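Local coordinates for lipoprotein (Colwellia psychrerythraea, PDB 3O0Y) that is of unknown function but belongs to the DUF885 family of the peptidase MA clan and is probably a membrane-attached lipoprotein, at residues E82-S85 and I86-I90; A372-A375 and P376-T380; I525-M528 and S529-G533; T534-S537 and D538-E542; A581-H584 and D585-L589. All coordinates share one frame; numbering follows the deposited sequence.

Interaction 1: residues E82-S85 and I86-I90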
loop_
_atom_site.group_PDB
_atom_site.type_symbol
_atom_site.label_atom_id
_atom_site.label_comp_id
_atom_site.label_asym_id
_atom_site.label_seq_id
_atom_site.Cartn_x
_atom_site.Cartn_y
_atom_site.Cartn_z
ATOM N N GLU A 82 -11.263 -13.126 -17.506
ATOM C CA GLU A 82 -11.486 -14.241 -16.614
ATOM C C GLU A 82 -12.007 -13.839 -15.250
ATOM O O GLU A 82 -13.003 -14.391 -14.750
ATOM C CB GLU A 82 -10.230 -15.058 -16.410
ATOM C CG GLU A 82 -10.511 -16.277 -15.450
ATOM C CD GLU A 82 -9.394 -17.284 -15.351
ATOM O OE1 GLU A 82 -8.278 -17.062 -15.928
ATOM O OE2 GLU A 82 -9.670 -18.322 -14.718
ATOM N N LEU A 83 -11.375 -12.831 -14.662
ATOM C CA LEU A 83 -11.829 -12.390 -13.352
ATOM C C LEU A 83 -13.224 -11.777 -13.447
ATOM O O LEU A 83 -14.010 -11.922 -12.559
ATOM C CB LEU A 83 -10.844 -11.396 -12.743
ATOM C CG LEU A 83 -9.515 -12.071 -12.401
ATOM C CD1 LEU A 83 -8.469 -10.938 -12.296
ATOM C CD2 LEU A 83 -9.678 -12.822 -11.109
ATOM N N LEU A 84 -13.510 -11.026 -14.482
ATOM C CA LEU A 84 -14.851 -10.416 -14.642
ATOM C C LEU A 84 -15.929 -11.531 -14.819
ATOM O O LEU A 84 -16.996 -11.496 -14.234
ATOM C CB LEU A 84 -14.831 -9.451 -15.851
ATOM C CG LEU A 84 -16.101 -8.609 -15.943
ATOM C CD1 LEU A 84 -16.314 -7.782 -14.637
ATOM C CD2 LEU A 84 -16.053 -7.668 -17.163
ATOM N N SER A 85 -15.607 -12.557 -15.584
ATOM C CA SER A 85 -16.501 -13.714 -15.764
ATOM C C SER A 85 -16.771 -14.393 -14.432
ATOM O O SER A 85 -17.898 -14.662 -14.096
ATOM C CB SER A 85 -15.880 -14.727 -16.703
ATOM O OG SER A 85 -15.977 -14.105 -17.987
ATOM N N ILE A 86 -15.715 -14.563 -13.657
ATOM C CA ILE A 86 -15.864 -15.155 -12.331
ATOM C C ILE A 86 -16.767 -14.292 -11.434
ATOM O O ILE A 86 -17.661 -14.812 -10.779
ATOM C CB ILE A 86 -14.525 -15.432 -11.652
ATOM C CG1 ILE A 86 -13.775 -16.579 -12.322
ATOM C CG2 ILE A 86 -14.701 -15.765 -10.187
ATOM C CD1 ILE A 86 -12.322 -16.650 -11.892
ATOM N N SER A 87 -16.534 -12.978 -11.422
ATOM C CA SER A 87 -17.304 -12.049 -10.643
ATOM C C SER A 87 -18.772 -12.145 -11.000
ATOM O O SER A 87 -19.609 -12.213 -10.133
ATOM C CB SER A 87 -16.797 -10.607 -10.921
ATOM O OG SER A 87 -17.496 -9.669 -10.173
ATOM N N ASN A 88 -19.091 -12.149 -12.309
ATOM C CA ASN A 88 -20.456 -12.174 -12.735
ATOM C C ASN A 88 -21.133 -13.537 -12.381
ATOM O O ASN A 88 -22.292 -13.572 -12.022
ATOM C CB ASN A 88 -20.512 -11.860 -14.252
ATOM C CG ASN A 88 -20.401 -10.407 -14.504
ATOM O OD1 ASN A 88 -20.773 -9.602 -13.639
ATOM N ND2 ASN A 88 -19.862 -10.026 -15.698
ATOM N N THR A 89 -20.413 -14.625 -12.448
ATOM C CA THR A 89 -20.980 -15.957 -12.153
ATOM C C THR A 89 -21.260 -16.008 -10.646
ATOM O O THR A 89 -22.375 -16.406 -10.224
ATOM C CB THR A 89 -20.024 -17.055 -12.554
ATOM O OG1 THR A 89 -19.824 -16.968 -13.979
ATOM C CG2 THR A 89 -20.590 -18.424 -12.152
ATOM N N ILE A 90 -20.281 -15.538 -9.857
ATOM C CA ILE A 90 -20.457 -15.483 -8.370
ATOM C C ILE A 90 -21.712 -14.672 -8.052
ATOM O O ILE A 90 -22.557 -15.089 -7.278
ATOM C CB ILE A 90 -19.261 -14.806 -7.656
ATOM C CG1 ILE A 90 -18.039 -15.707 -7.748
ATOM C CG2 ILE A 90 -19.569 -14.523 -6.160
ATOM C CD1 ILE A 90 -16.704 -15.119 -7.270
#
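Glu82 O accepts the N-H of Ile86 in a 2.9 Å backbone bond, with an N-H...O angle of 160°. Three more bonds of the same kind follow, from Ser87 to Leu83, Asn88 to Leu84 and Thr89 to Ser85. The backbone carbonyls of 82-85 thus each take the N-H four residues on.

The side chains of Glu82 and Ile86 run side by side and point the same way. Glu82 has CG anti to its backbone N (chi1 -179°), which brings CG to 4.0 Å from Ile86 CD1. Ile86 keeps CG1 beside its own N, so that CG1 also passes 3.4 Å from Glu82 O. Beyond CG the Glu82 chain is extended and carries the carboxylate on to Ser41 and Gln37, which hold OE2.

On another side of the helix, Leu84 and Asn88 meet at a slant. Leu84 CG lies 4.0 Å from Asn88 ND2. The Asn88 amide leans back over the backbone, and its ND2 is 3.5 Å from Leu84 O. Thr89 OG1 is 3.0 Å from Ser85 O.

The two serines use their hydroxyls in different ways. Ser85 OG bonds back to Ala81 O on the same helix, while Ser87 OG crosses to Ala110 O. Leu83 and Ser87 pack on helix 100-117, and Ile86 and Ile90 on helix 27-44. The contact is a regular alpha-helical turn of helix 73-92, which touches both of these helices.

Interaction 2: residues A372-A375 and P376-T380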
loop_
_atom_site.group_PDB
_atom_site.type_symbol
_atom_site.label_atom_id
_atom_site.label_comp_id
_atom_site.label_asym_id
_atom_site.label_seq_id
_atom_site.Cartn_x
_atom_site.Cartn_y
_atom_site.Cartn_z
ATOM N N ALA A 372 0.886 -3.928 24.956
ATOM C CA ALA A 372 0.477 -4.319 26.310
ATOM C C ALA A 372 -0.734 -3.554 26.792
ATOM O O ALA A 372 -1.687 -4.133 27.333
ATOM C CB ALA A 372 1.644 -4.089 27.293
ATOM N N LYS A 373 -0.696 -2.252 26.656
ATOM C CA LYS A 373 -1.721 -1.399 27.189
ATOM C C LYS A 373 -3.017 -1.498 26.402
ATOM O O LYS A 373 -4.076 -1.230 26.955
ATOM C CB LYS A 373 -1.241 0.055 27.200
ATOM C CG LYS A 373 -0.172 0.306 28.262
ATOM C CD LYS A 373 -0.845 0.638 29.615
ATOM C CE LYS A 373 -0.105 0.024 30.813
ATOM N NZ LYS A 373 -1.059 -0.317 31.955
ATOM N N MET A 374 -2.965 -1.897 25.117
ATOM C CA MET A 374 -4.129 -1.971 24.294
ATOM C C MET A 374 -4.970 -3.238 24.478
ATOM O O MET A 374 -6.133 -3.283 24.056
ATOM C CB MET A 374 -3.772 -1.757 22.774
ATOM C CG MET A 374 -3.207 -2.930 22.111
ATOM S SD MET A 374 -2.375 -2.429 20.464
ATOM C CE MET A 374 -3.201 -3.831 19.534
ATOM N N ALA A 375 -4.439 -4.225 25.221
ATOM C CA ALA A 375 -5.040 -5.558 25.349
ATOM C C ALA A 375 -6.518 -5.519 25.813
ATOM O O ALA A 375 -7.310 -6.277 25.298
ATOM C CB ALA A 375 -4.232 -6.502 26.354
ATOM N N PRO A 376 -6.921 -4.591 26.726
ATOM C CA PRO A 376 -8.332 -4.627 27.144
ATOM C C PRO A 376 -9.327 -4.390 26.050
ATOM O O PRO A 376 -10.473 -4.872 26.191
ATOM C CB PRO A 376 -8.414 -3.498 28.187
ATOM C CG PRO A 376 -7.034 -3.474 28.764
ATOM C CD PRO A 376 -6.133 -3.718 27.591
ATOM N N VAL A 377 -8.940 -3.664 25.009
ATOM C CA VAL A 377 -9.815 -3.420 23.879
ATOM C C VAL A 377 -9.401 -4.058 22.551
ATOM O O VAL A 377 -10.064 -3.858 21.536
ATOM C CB VAL A 377 -10.085 -1.924 23.703
ATOM C CG1 VAL A 377 -10.636 -1.287 25.066
ATOM C CG2 VAL A 377 -8.867 -1.093 23.198
ATOM N N PHE A 378 -8.334 -4.860 22.620
ATOM C CA PHE A 378 -7.893 -5.640 21.477
ATOM C C PHE A 378 -7.560 -7.041 22.030
ATOM O O PHE A 378 -6.394 -7.381 22.298
ATOM C CB PHE A 378 -6.711 -5.002 20.828
ATOM C CG PHE A 378 -7.031 -3.766 20.037
ATOM C CD1 PHE A 378 -7.665 -3.843 18.793
ATOM C CD2 PHE A 378 -6.793 -2.471 20.574
ATOM C CE1 PHE A 378 -7.934 -2.685 18.091
ATOM C CE2 PHE A 378 -6.998 -1.328 19.766
ATOM C CZ PHE A 378 -7.559 -1.431 18.596
ATOM N N ARG A 379 -8.610 -7.794 22.246
ATOM C CA ARG A 379 -8.514 -8.946 23.100
ATOM C C ARG A 379 -8.072 -10.230 22.316
ATOM O O ARG A 379 -7.801 -11.280 22.954
ATOM C CB ARG A 379 -9.836 -9.188 23.789
ATOM C CG ARG A 379 -10.307 -8.088 24.699
ATOM C CD ARG A 379 -11.705 -8.440 25.179
ATOM N NE ARG A 379 -12.603 -8.634 24.021
ATOM C CZ ARG A 379 -13.910 -8.910 24.078
ATOM N NH1 ARG A 379 -14.561 -9.041 25.253
ATOM N NH2 ARG A 379 -14.576 -9.016 22.948
ATOM N N THR A 380 -8.028 -10.160 21.001
ATOM C CA THR A 380 -7.575 -11.277 20.147
ATOM C C THR A 380 -6.200 -10.899 19.563
ATOM O O THR A 380 -6.049 -9.967 18.772
ATOM C CB THR A 380 -8.573 -11.538 19.030
ATOM O OG1 THR A 380 -9.837 -11.902 19.616
ATOM C CG2 THR A 380 -8.082 -12.714 18.203
#
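Two overlapping i to i+3 turns carry the chain from helix 353-373 into the loop before strand 387-390. In the first, Val377 N donates to Met374 O at 3.0 Å. In the second, Phe378 N donates to Ala375 O at 3.2 Å, coming from above the carbonyl plane. Phe378 N also makes a weak bond to Met374 O. Pro376 lies inside both turns, and as a proline it has no N-H to give. Its CD packs 3.6 Å from Ala375 CB.

The turns fold Met374 back against Phe378. Met374 CG stands between its backbone N and carbonyl carbon (chi1 79°), which turns the thioether toward the ring. CB lies 3.8 Å from Phe378 CD2, and the terminal CE reaches 3.9 Å from Phe378 CG. The sulfur SD is 5.1 Å from the centre of the Phe378 ring, at an oblique 38° from the ring normal. Met374 O lies at the ring edge, near its plane.

Both side chains are buried. Pro442 and Trp446 lie against them, and the Phe378 ring also stacks with His584. This is a Met-aromatic contact closed by consecutive tight turns.

Interaction 3: residues I525-M528 and S529-G533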
loop_
_atom_site.group_PDB
_atom_site.type_symbol
_atom_site.label_atom_id
_atom_site.label_comp_id
_atom_site.label_asym_id
_atom_site.label_seq_id
_atom_site.Cartn_x
_atom_site.Cartn_y
_atom_site.Cartn_z
ATOM N N ILE A 525 1.100 21.262 -4.521
ATOM C CA ILE A 525 2.290 21.322 -3.642
ATOM C C ILE A 525 2.183 22.507 -2.647
ATOM O O ILE A 525 2.371 22.343 -1.430
ATOM C CB ILE A 525 3.595 21.472 -4.477
ATOM C CG1 ILE A 525 3.882 20.196 -5.268
ATOM C CG2 ILE A 525 4.822 21.792 -3.550
ATOM C CD1 ILE A 525 4.863 20.314 -6.342
ATOM N N SER A 526 1.869 23.678 -3.179
ATOM C CA SER A 526 1.777 24.901 -2.365
ATOM C C SER A 526 0.746 24.717 -1.276
ATOM O O SER A 526 1.021 24.963 -0.102
ATOM C CB SER A 526 1.363 26.106 -3.215
ATOM O OG SER A 526 2.394 26.411 -4.135
ATOM N N TYR A 527 -0.434 24.187 -1.637
ATOM C CA TYR A 527 -1.529 24.018 -0.644
ATOM C C TYR A 527 -1.053 23.075 0.462
ATOM O O TYR A 527 -1.238 23.341 1.666
ATOM C CB TYR A 527 -2.812 23.483 -1.348
ATOM C CG TYR A 527 -3.987 23.277 -0.424
ATOM C CD1 TYR A 527 -4.728 24.344 0.089
ATOM C CD2 TYR A 527 -4.245 22.016 0.124
ATOM C CE1 TYR A 527 -5.825 24.123 0.952
ATOM C CE2 TYR A 527 -5.206 21.843 1.066
ATOM C CZ TYR A 527 -6.006 22.852 1.464
ATOM O OH TYR A 527 -6.998 22.578 2.359
ATOM N N MET A 528 -0.557 21.900 0.054
ATOM C CA MET A 528 -0.208 20.887 1.041
ATOM C C MET A 528 0.929 21.384 1.979
ATOM O O MET A 528 0.918 21.123 3.213
ATOM C CB MET A 528 0.168 19.542 0.381
ATOM C CG MET A 528 0.673 18.464 1.328
ATOM S SD MET A 528 0.746 16.735 0.487
ATOM C CE MET A 528 -0.628 16.018 1.038
ATOM N N SER A 529 1.922 22.031 1.403
ATOM C CA SER A 529 2.992 22.606 2.208
ATOM C C SER A 529 2.462 23.586 3.258
ATOM O O SER A 529 2.752 23.419 4.481
ATOM C CB SER A 529 3.963 23.383 1.302
ATOM O OG SER A 529 4.688 22.447 0.642
ATOM N N GLU A 530 1.667 24.534 2.786
ATOM C CA GLU A 530 1.118 25.599 3.643
ATOM C C GLU A 530 0.218 25.051 4.743
ATOM O O GLU A 530 0.280 25.550 5.858
ATOM C CB GLU A 530 0.313 26.619 2.878
ATOM C CG GLU A 530 1.152 27.500 1.983
ATOM C CD GLU A 530 0.315 28.299 0.992
ATOM O OE1 GLU A 530 -0.922 28.401 1.208
ATOM O OE2 GLU A 530 0.901 28.831 0.009
ATOM N N GLN A 531 -0.557 24.003 4.446
ATOM C CA GLN A 531 -1.535 23.554 5.400
ATOM C C GLN A 531 -0.863 22.652 6.445
ATOM O O GLN A 531 -1.267 22.655 7.623
ATOM C CB GLN A 531 -2.693 22.802 4.689
ATOM C CG GLN A 531 -3.614 23.665 3.902
ATOM C CD GLN A 531 -4.241 24.806 4.665
ATOM O OE1 GLN A 531 -4.696 24.652 5.803
ATOM N NE2 GLN A 531 -4.225 25.983 4.052
ATOM N N THR A 532 0.160 21.885 6.048
ATOM C CA THR A 532 0.678 20.842 6.930
ATOM C C THR A 532 2.010 21.098 7.626
ATOM O O THR A 532 2.333 20.405 8.622
ATOM C CB THR A 532 0.869 19.514 6.212
ATOM O OG1 THR A 532 1.925 19.660 5.270
ATOM C CG2 THR A 532 -0.401 19.074 5.520
ATOM N N GLY A 533 2.768 22.078 7.186
ATOM C CA GLY A 533 4.102 22.213 7.780
ATOM C C GLY A 533 5.046 21.074 7.376
ATOM O O GLY A 533 6.079 20.803 8.032
#
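Ile525 starts the segment, its O taking the N-H of Ser529 at 2.9 Å and 168°. Ser529 OG is also close to this oxygen, at 3.1 Å. Next, Ser526 O accepts Glu530 N at 3.0 Å. The Glu530 chain runs back past it, with CG 3.3 Å from Ser526 O. The Ser526 hydroxyl turns the other way and bonds to Glu522 O.

Tyr527 follows, and its ring receives Gln531. With CG anti to the backbone N (chi1 -180°), the ring swings along the helix toward Gln531. Gln531 CG sits 3.7 Å from the ring centroid, over one face and displaced toward the rim. This is a CH-pi contact. The Gln531 amide is tilted 25° from the ring plane. Trp519 meets the Tyr527 ring edge-to-face.

The last turn of helix 521-532 ends here, and Gly533 leaves it with positive phi. Met528 O takes two donors from Thr532: N at 3.0 Å and OG1 at 2.7 Å. They come from opposite faces of the carbonyl plane. Thr532 OG1 is also hydrogen-bonded to Thr534 OG1. The Met528 side chain packs against Phe503 and Val506 of helix 491-515 and against Val539 of helix 536-548.

Interaction 4: residues T534-S537 and D538-E542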
loop_
_atom_site.group_PDB
_atom_site.type_symbol
_atom_site.label_atom_id
_atom_site.label_comp_id
_atom_site.label_asym_id
_atom_site.label_seq_id
_atom_site.Cartn_x
_atom_site.Cartn_y
_atom_site.Cartn_z
ATOM N N THR A 534 4.718 20.384 6.285
ATOM C CA THR A 534 5.618 19.349 5.786
ATOM C C THR A 534 6.641 19.953 4.839
ATOM O O THR A 534 6.322 20.848 4.060
ATOM C CB THR A 534 4.816 18.236 5.101
ATOM O OG1 THR A 534 3.888 17.748 6.056
ATOM C CG2 THR A 534 5.728 17.064 4.635
ATOM N N ALA A 535 7.848 19.400 4.867
ATOM C CA ALA A 535 8.940 19.889 3.999
ATOM C C ALA A 535 8.623 19.721 2.512
ATOM O O ALA A 535 8.044 18.702 2.069
ATOM C CB ALA A 535 10.284 19.178 4.361
ATOM N N GLU A 536 9.036 20.696 1.726
ATOM C CA GLU A 536 8.671 20.719 0.322
ATOM C C GLU A 536 9.067 19.463 -0.456
ATOM O O GLU A 536 8.316 19.045 -1.338
ATOM C CB GLU A 536 9.205 21.960 -0.410
ATOM C CG GLU A 536 8.649 22.072 -1.847
ATOM C CD GLU A 536 9.040 23.351 -2.574
ATOM O OE1 GLU A 536 10.264 23.641 -2.681
ATOM O OE2 GLU A 536 8.121 24.051 -3.064
ATOM N N SER A 537 10.224 18.877 -0.185
ATOM C CA SER A 537 10.682 17.743 -1.000
ATOM C C SER A 537 9.827 16.512 -0.735
ATOM O O SER A 537 9.535 15.717 -1.671
ATOM C CB SER A 537 12.175 17.451 -0.756
ATOM O OG SER A 537 12.390 17.130 0.617
ATOM N N ASP A 538 9.323 16.411 0.497
ATOM C CA ASP A 538 8.388 15.354 0.860
ATOM C C ASP A 538 7.027 15.617 0.189
ATOM O O ASP A 538 6.413 14.706 -0.417
ATOM C CB ASP A 538 8.319 15.242 2.387
ATOM C CG ASP A 538 9.753 15.009 2.999
ATOM O OD1 ASP A 538 10.467 14.175 2.380
ATOM O OD2 ASP A 538 10.199 15.666 4.003
ATOM N N VAL A 539 6.607 16.866 0.201
ATOM C CA VAL A 539 5.375 17.202 -0.477
ATOM C C VAL A 539 5.420 16.951 -1.965
ATOM O O VAL A 539 4.457 16.455 -2.513
ATOM C CB VAL A 539 4.907 18.604 -0.122
ATOM C CG1 VAL A 539 3.585 18.935 -0.888
ATOM C CG2 VAL A 539 4.650 18.638 1.379
ATOM N N VAL A 540 6.525 17.277 -2.624
ATOM C CA VAL A 540 6.703 17.029 -4.064
ATOM C C VAL A 540 6.485 15.530 -4.370
ATOM O O VAL A 540 5.713 15.170 -5.279
ATOM C CB VAL A 540 8.080 17.433 -4.590
ATOM C CG1 VAL A 540 8.227 16.898 -5.999
ATOM C CG2 VAL A 540 8.209 18.975 -4.630
ATOM N N ALA A 541 7.090 14.651 -3.560
ATOM C CA ALA A 541 6.915 13.218 -3.798
ATOM C C ALA A 541 5.467 12.766 -3.588
ATOM O O ALA A 541 4.972 11.907 -4.332
ATOM C CB ALA A 541 7.872 12.413 -2.941
ATOM N N GLU A 542 4.778 13.324 -2.586
ATOM C CA GLU A 542 3.402 12.993 -2.364
ATOM C C GLU A 542 2.508 13.412 -3.520
ATOM O O GLU A 542 1.675 12.624 -4.035
ATOM C CB GLU A 542 2.904 13.637 -1.083
ATOM C CG GLU A 542 3.564 13.144 0.158
ATOM C CD GLU A 542 3.126 11.786 0.566
ATOM O OE1 GLU A 542 1.916 11.416 0.417
ATOM O OE2 GLU A 542 4.025 11.078 1.019
#
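Thr534 lies across Asp538 at about a right angle and meets Val539 at a slant. Thr534 CG2 is 3.9 Å from Asp538 CB. Thr534 CB is 3.7 Å from Val539 CG2. The Thr534 methyl is anti to the backbone N, and OG1 is beside it (chi1 -57°). The methyl therefore faces the helix, while OG1 bonds to Thr532 OG1. Val539 presents CG2 because that branch lies beside its own N, and CG2 also rests 3.5 Å from Ala535 O.

This is the N-terminal end of helix 536-548, with Ala535 at the N-cap. Thr534, just before the cap, meets Val539 in the first turn in the positions of a hydrophobic staple. Ala535 O receives Val539 N at 3.0 Å and 164°. Asp538 N makes a weak bond to the same oxygen.

Asp538 turns its carboxylate back toward the helix start, with OD2 3.5 Å from Ala535 CB. A negative charge in this first turn would probably interact well with the helix dipole.

Glu536 and Val540 also approach at an angle. Val540 CG2 is 4.2 Å from Glu536 CG and closer, at 3.3 Å, to Glu536 O. That oxygen accepts Val540 N. The Glu536 chain is extended, and part of it touches Ile525 on the preceding helix. Val540 touches Arg521, and Val539 packs on Ser529 of the same helix.

Interaction 5: residues A581-H584 and D585-L589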
loop_
_atom_site.group_PDB
_atom_site.type_symbol
_atom_site.label_atom_id
_atom_site.label_comp_id
_atom_site.label_asym_id
_atom_site.label_seq_id
_atom_site.Cartn_x
_atom_site.Cartn_y
_atom_site.Cartn_z
ATOM N N ALA A 581 -14.077 -3.189 23.032
ATOM C CA ALA A 581 -13.431 -4.443 22.658
ATOM C C ALA A 581 -14.255 -5.254 21.676
ATOM O O ALA A 581 -13.698 -5.847 20.713
ATOM C CB ALA A 581 -13.090 -5.293 23.904
ATOM N N GLU A 582 -15.563 -5.332 21.923
ATOM C CA GLU A 582 -16.473 -6.028 20.970
ATOM C C GLU A 582 -16.551 -5.357 19.676
ATOM O O GLU A 582 -16.572 -6.024 18.676
ATOM C CB GLU A 582 -17.874 -6.129 21.524
ATOM C CG GLU A 582 -17.949 -7.032 22.764
ATOM C CD GLU A 582 -19.373 -7.188 23.291
ATOM O OE1 GLU A 582 -20.339 -6.638 22.702
ATOM O OE2 GLU A 582 -19.509 -7.917 24.300
ATOM N N PHE A 583 -16.570 -4.024 19.652
ATOM C CA PHE A 583 -16.587 -3.284 18.401
ATOM C C PHE A 583 -15.342 -3.592 17.589
ATOM O O PHE A 583 -15.419 -3.797 16.405
ATOM C CB PHE A 583 -16.671 -1.772 18.681
ATOM C CG PHE A 583 -16.575 -0.907 17.463
ATOM C CD1 PHE A 583 -17.687 -0.794 16.648
ATOM C CD2 PHE A 583 -15.463 -0.146 17.160
ATOM C CE1 PHE A 583 -17.646 -0.055 15.447
ATOM C CE2 PHE A 583 -15.411 0.612 15.986
ATOM C CZ PHE A 583 -16.547 0.684 15.138
ATOM N N HIS A 584 -14.192 -3.586 18.238
ATOM C CA HIS A 584 -12.955 -3.941 17.547
ATOM C C HIS A 584 -12.971 -5.366 16.980
ATOM O O HIS A 584 -12.423 -5.604 15.925
ATOM C CB HIS A 584 -11.734 -3.700 18.454
ATOM C CG HIS A 584 -11.421 -2.241 18.675
ATOM N ND1 HIS A 584 -10.791 -1.759 19.791
ATOM C CD2 HIS A 584 -11.807 -1.149 17.962
ATOM C CE1 HIS A 584 -10.694 -0.440 19.698
ATOM N NE2 HIS A 584 -11.319 -0.042 18.604
ATOM N N ASP A 585 -13.571 -6.297 17.666
ATOM C CA ASP A 585 -13.639 -7.658 17.174
ATOM C C ASP A 585 -14.525 -7.700 15.916
ATOM O O ASP A 585 -14.162 -8.354 14.923
ATOM C CB ASP A 585 -14.194 -8.595 18.187
ATOM C CG ASP A 585 -13.226 -8.917 19.338
ATOM O OD1 ASP A 585 -11.988 -8.695 19.268
ATOM O OD2 ASP A 585 -13.752 -9.527 20.296
ATOM N N VAL A 586 -15.640 -6.954 15.916
ATOM C CA VAL A 586 -16.480 -6.927 14.697
ATOM C C VAL A 586 -15.745 -6.286 13.544
ATOM O O VAL A 586 -15.852 -6.761 12.371
ATOM C CB VAL A 586 -17.821 -6.114 14.964
ATOM C CG1 VAL A 586 -18.663 -5.989 13.629
ATOM C CG2 VAL A 586 -18.602 -6.735 16.072
ATOM N N VAL A 587 -14.969 -5.239 13.800
ATOM C CA VAL A 587 -14.285 -4.566 12.712
ATOM C C VAL A 587 -13.119 -5.413 12.123
ATOM O O VAL A 587 -12.896 -5.474 10.932
ATOM C CB VAL A 587 -13.784 -3.178 13.143
ATOM C CG1 VAL A 587 -12.909 -2.487 12.038
ATOM C CG2 VAL A 587 -14.982 -2.306 13.480
ATOM N N LEU A 588 -12.374 -6.042 13.005
ATOM C CA LEU A 588 -11.122 -6.688 12.594
ATOM C C LEU A 588 -11.266 -8.170 12.242
ATOM O O LEU A 588 -10.500 -8.684 11.414
ATOM C CB LEU A 588 -10.100 -6.552 13.738
ATOM C CG LEU A 588 -9.565 -5.136 14.023
ATOM C CD1 LEU A 588 -8.689 -5.121 15.258
ATOM C CD2 LEU A 588 -8.768 -4.689 12.803
ATOM N N LEU A 589 -12.081 -8.899 12.996
ATOM C CA LEU A 589 -12.022 -10.371 12.880
ATOM C C LEU A 589 -12.755 -10.916 11.684
ATOM O O LEU A 589 -12.717 -12.129 11.409
ATOM C CB LEU A 589 -12.445 -11.067 14.184
ATOM C CG LEU A 589 -11.654 -10.754 15.486
ATOM C CD1 LEU A 589 -12.227 -11.533 16.728
ATOM C CD2 LEU A 589 -10.104 -10.951 15.270
HETATM O O HOH W 1 -11.250 -7.167 21.348
#
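Asp585 folds back over the helix turn that starts at Ala581. Its CB lies 3.5 Å from Glu582 O. CG is beside the backbone N (chi1 -73°), which carries it to 3.4 Å from Ala581 O. From there the two oxygens take different partners. A water lies between carboxylate and carbonyl, 2.7 Å from Asp585 OD1 and 2.9 Å from Ala581 O. OD2 makes a salt bridge with Arg379, which probably helps to keep the charge on Asp585. Asp585 N itself bonds to Ala581 O, at 3.1 Å.

On another face of the helix, Val587 CG2 rests over one face of the Phe583 ring, 3.9 Å from its centroid and 18° off the normal. This is a CH-pi contact, displaced toward the ring rim. Of the ring atoms, Phe583 CZ is nearest to Val587 CG2, at 3.8 Å.

His584 is buried, and both its ring nitrogens have partners: ND1 with Val377 O and NE2 with Tyr476 OH. Helix 580-588 packs on helix 467-483 through Phe583, Val587 and Leu588, on helix 595-608 through Phe583 and Val586, and on helix 444-452 through Leu588.

How the interactions relate
The five contacts lie in series along the chain and form two touching pairs and one separate site. Interactions 2 and 5 have centres 11 Å apart. The loop 376-380 lies on helix 580-588, with Val377 O 2.8 Å from His584 ND1 and Arg379 NH2 2.8 Å from Asp585 OD2. Interactions 3 and 4 have centres 9 Å apart, on successive helices, where Met528 CG packs 3.7 Å from Val539 CG1. The two pairs are separate, with about 23 Å between the nearest atoms of interactions 4 and 5. Interaction 1 stands alone. Its nearest atoms are about 19 Å from interaction 5, and it lies on the opposite side of the chain's centre from interactions 3 and 4.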